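PDB 6C4U: forkhead-associated 1 from Saccharomyces cerevisiae, which is an engineered forkhead-associated domain that binds a phosphothreonine peptide of the human transcription factor c-Myc. Local coordinates for residues N79-G85 / D100-R105. Residues are numbered along the deposited sequence; the frame is centred on the assembly and turned at random.
Sequences NGTWLNG and DEITVR
Trp-82 and Thr-103 form an antiparallel hydrogen-bonded pair: Trp-82 N reaches Thr-103 O at 2.9 Å, and Thr-103 N returns to Trp-82 O at 2.8 Å. The threonine hydroxyl adds a weak bond to that same Trp-82 carbonyl, and its OG1 also lies against Trp-82 CB. Where the regular ladder ends, Asn-84 prolongs it with both backbone and side chain. Its backbone N donates to Glu-101 O, while OD1 takes Glu-101 N at 2.9 Å, the donor nitrogen lying 31° out of the plane of the amide's carbonyl. With CG beside the backbone N (chi1 -57°), the amide turns back toward the start of strand 101-105; there ND2 also makes a long, weak bond to Asp-100 OD1, carboxylate and amide standing nearly perpendicular. The other carboxylate oxygen, OD2, is held by Ser-97 N. This pairing belongs to one sheet of the FHA beta sandwich, strand 101-105 lying between 82-83 and 112-119. Leu-83 and Ile-102 lie on the same face of the sheet, and the buried Ile-102 meets Phe-61 and Ile-63 of the other sheet. At the opposite end the loop approaches the bound peptide, whose backbone is hydrogen-bonded by Asn-79 ND2, an atom that also bonds Pro-55 O. Arg-105, bent at chi2 and chi3, packs on an apolar side chain of the peptide, its guanidinium nearly perpendicular to the Trp-82 indole. NH1 meets Asn-79 O at 2.8 Å in a weak, strongly bent bond (121°). An alanine in place of Arg-105 is likely to leave Asn-79 O without this mate and that peptide side chain with less to pack against.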
# COMPACT_ATOMS: atom_id res chain seq x y z
N ASN F 79 0.10 -13.00 -7.75
CA ASN F 79 -1.32 -13.37 -7.68
C ASN F 79 -2.34 -12.23 -7.75
O ASN F 79 -3.53 -12.45 -7.54
CB ASN F 79 -1.53 -14.22 -6.44
CG ASN F 79 -0.90 -15.59 -6.57
OD1 ASN F 79 -1.06 -16.26 -7.59
ND2 ASN F 79 -0.18 -16.02 -5.53
N GLY F 80 -1.88 -11.01 -8.02
CA GLY F 80 -2.79 -9.87 -8.18
C GLY F 80 -3.19 -9.17 -6.91
O GLY F 80 -3.05 -9.70 -5.79
N THR F 81 -3.72 -7.96 -7.11
CA THR F 81 -4.07 -7.04 -6.03
C THR F 81 -5.35 -6.32 -6.43
O THR F 81 -5.44 -5.82 -7.55
CB THR F 81 -2.93 -6.03 -5.80
OG1 THR F 81 -1.80 -6.72 -5.27
CG2 THR F 81 -3.33 -4.90 -4.85
N TRP F 82 -6.31 -6.27 -5.51
CA TRP F 82 -7.64 -5.70 -5.76
C TRP F 82 -7.80 -4.38 -5.04
O TRP F 82 -7.44 -4.26 -3.88
CB TRP F 82 -8.70 -6.66 -5.26
CG TRP F 82 -8.99 -7.73 -6.23
CD1 TRP F 82 -10.05 -7.79 -7.06
CD2 TRP F 82 -8.19 -8.88 -6.49
NE1 TRP F 82 -9.97 -8.92 -7.83
CE2 TRP F 82 -8.84 -9.61 -7.50
CE3 TRP F 82 -6.99 -9.37 -5.98
CZ2 TRP F 82 -8.33 -10.79 -8.01
CZ3 TRP F 82 -6.48 -10.55 -6.48
CH2 TRP F 82 -7.16 -11.25 -7.49
N LEU F 83 -8.36 -3.40 -5.74
CA LEU F 83 -8.61 -2.08 -5.17
C LEU F 83 -10.11 -1.84 -5.24
O LEU F 83 -10.66 -1.71 -6.34
CB LEU F 83 -7.85 -1.01 -5.93
CG LEU F 83 -8.18 0.44 -5.58
CD1 LEU F 83 -8.08 0.68 -4.09
CD2 LEU F 83 -7.21 1.38 -6.29
N ASN F 84 -10.76 -1.77 -4.07
CA ASN F 84 -12.22 -1.70 -3.97
C ASN F 84 -12.82 -2.83 -4.79
O ASN F 84 -13.68 -2.62 -5.64
CB ASN F 84 -12.75 -0.33 -4.42
CG ASN F 84 -12.14 0.82 -3.63
OD1 ASN F 84 -11.96 0.74 -2.40
ND2 ASN F 84 -11.80 1.89 -4.34
N GLY F 85 -12.31 -4.03 -4.55
CA GLY F 85 -12.85 -5.23 -5.17
C GLY F 85 -12.70 -5.41 -6.67
O GLY F 85 -13.25 -6.36 -7.21
N ASP F 100 -10.16 3.85 0.65
CA ASP F 100 -10.08 2.75 -0.32
C ASP F 100 -9.70 1.44 0.35
O ASP F 100 -9.04 1.45 1.39
CB ASP F 100 -9.06 3.06 -1.43
CG ASP F 100 -9.63 3.95 -2.53
OD1 ASP F 100 -10.80 4.38 -2.42
OD2 ASP F 100 -8.90 4.23 -3.49
N GLU F 101 -10.13 0.33 -0.25
CA GLU F 101 -9.89 -0.99 0.32
C GLU F 101 -9.00 -1.83 -0.60
O GLU F 101 -9.41 -2.25 -1.69
CB GLU F 101 -11.22 -1.70 0.59
CG GLU F 101 -11.13 -3.01 1.37
CD GLU F 101 -12.50 -3.69 1.56
OE1 GLU F 101 -13.50 -3.37 0.85
OE2 GLU F 101 -12.64 -4.54 2.44
N ILE F 102 -7.79 -2.10 -0.13
CA ILE F 102 -6.81 -2.91 -0.84
C ILE F 102 -6.93 -4.35 -0.35
O ILE F 102 -6.90 -4.59 0.85
CB ILE F 102 -5.38 -2.35 -0.61
CG1 ILE F 102 -5.32 -0.89 -1.09
CG2 ILE F 102 -4.36 -3.12 -1.41
CD1 ILE F 102 -4.00 -0.20 -0.87
N THR F 103 -7.05 -5.29 -1.27
CA THR F 103 -7.36 -6.69 -0.94
C THR F 103 -6.42 -7.63 -1.68
O THR F 103 -6.17 -7.42 -2.86
CB THR F 103 -8.80 -7.06 -1.38
OG1 THR F 103 -9.55 -5.88 -1.75
CG2 THR F 103 -9.50 -7.79 -0.29
N VAL F 104 -5.92 -8.66 -0.99
CA VAL F 104 -5.05 -9.67 -1.63
C VAL F 104 -5.57 -11.06 -1.28
O VAL F 104 -6.24 -11.24 -0.30
CB VAL F 104 -3.57 -9.51 -1.22
CG1 VAL F 104 -3.08 -8.11 -1.55
CG2 VAL F 104 -3.35 -9.79 0.26
N ARG F 105 -5.23 -12.06 -2.07
CA ARG F 105 -5.69 -13.43 -1.79
C ARG F 105 -4.67 -14.19 -0.94
O ARG F 105 -3.45 -13.95 -1.05
CB ARG F 105 -5.90 -14.18 -3.08
CG ARG F 105 -7.03 -13.59 -3.92
CD ARG F 105 -6.76 -13.65 -5.43
NE ARG F 105 -6.70 -15.02 -5.95
CZ ARG F 105 -6.04 -15.42 -7.03
NH1 ARG F 105 -5.38 -14.55 -7.81
NH2 ARG F 105 -6.04 -16.71 -7.36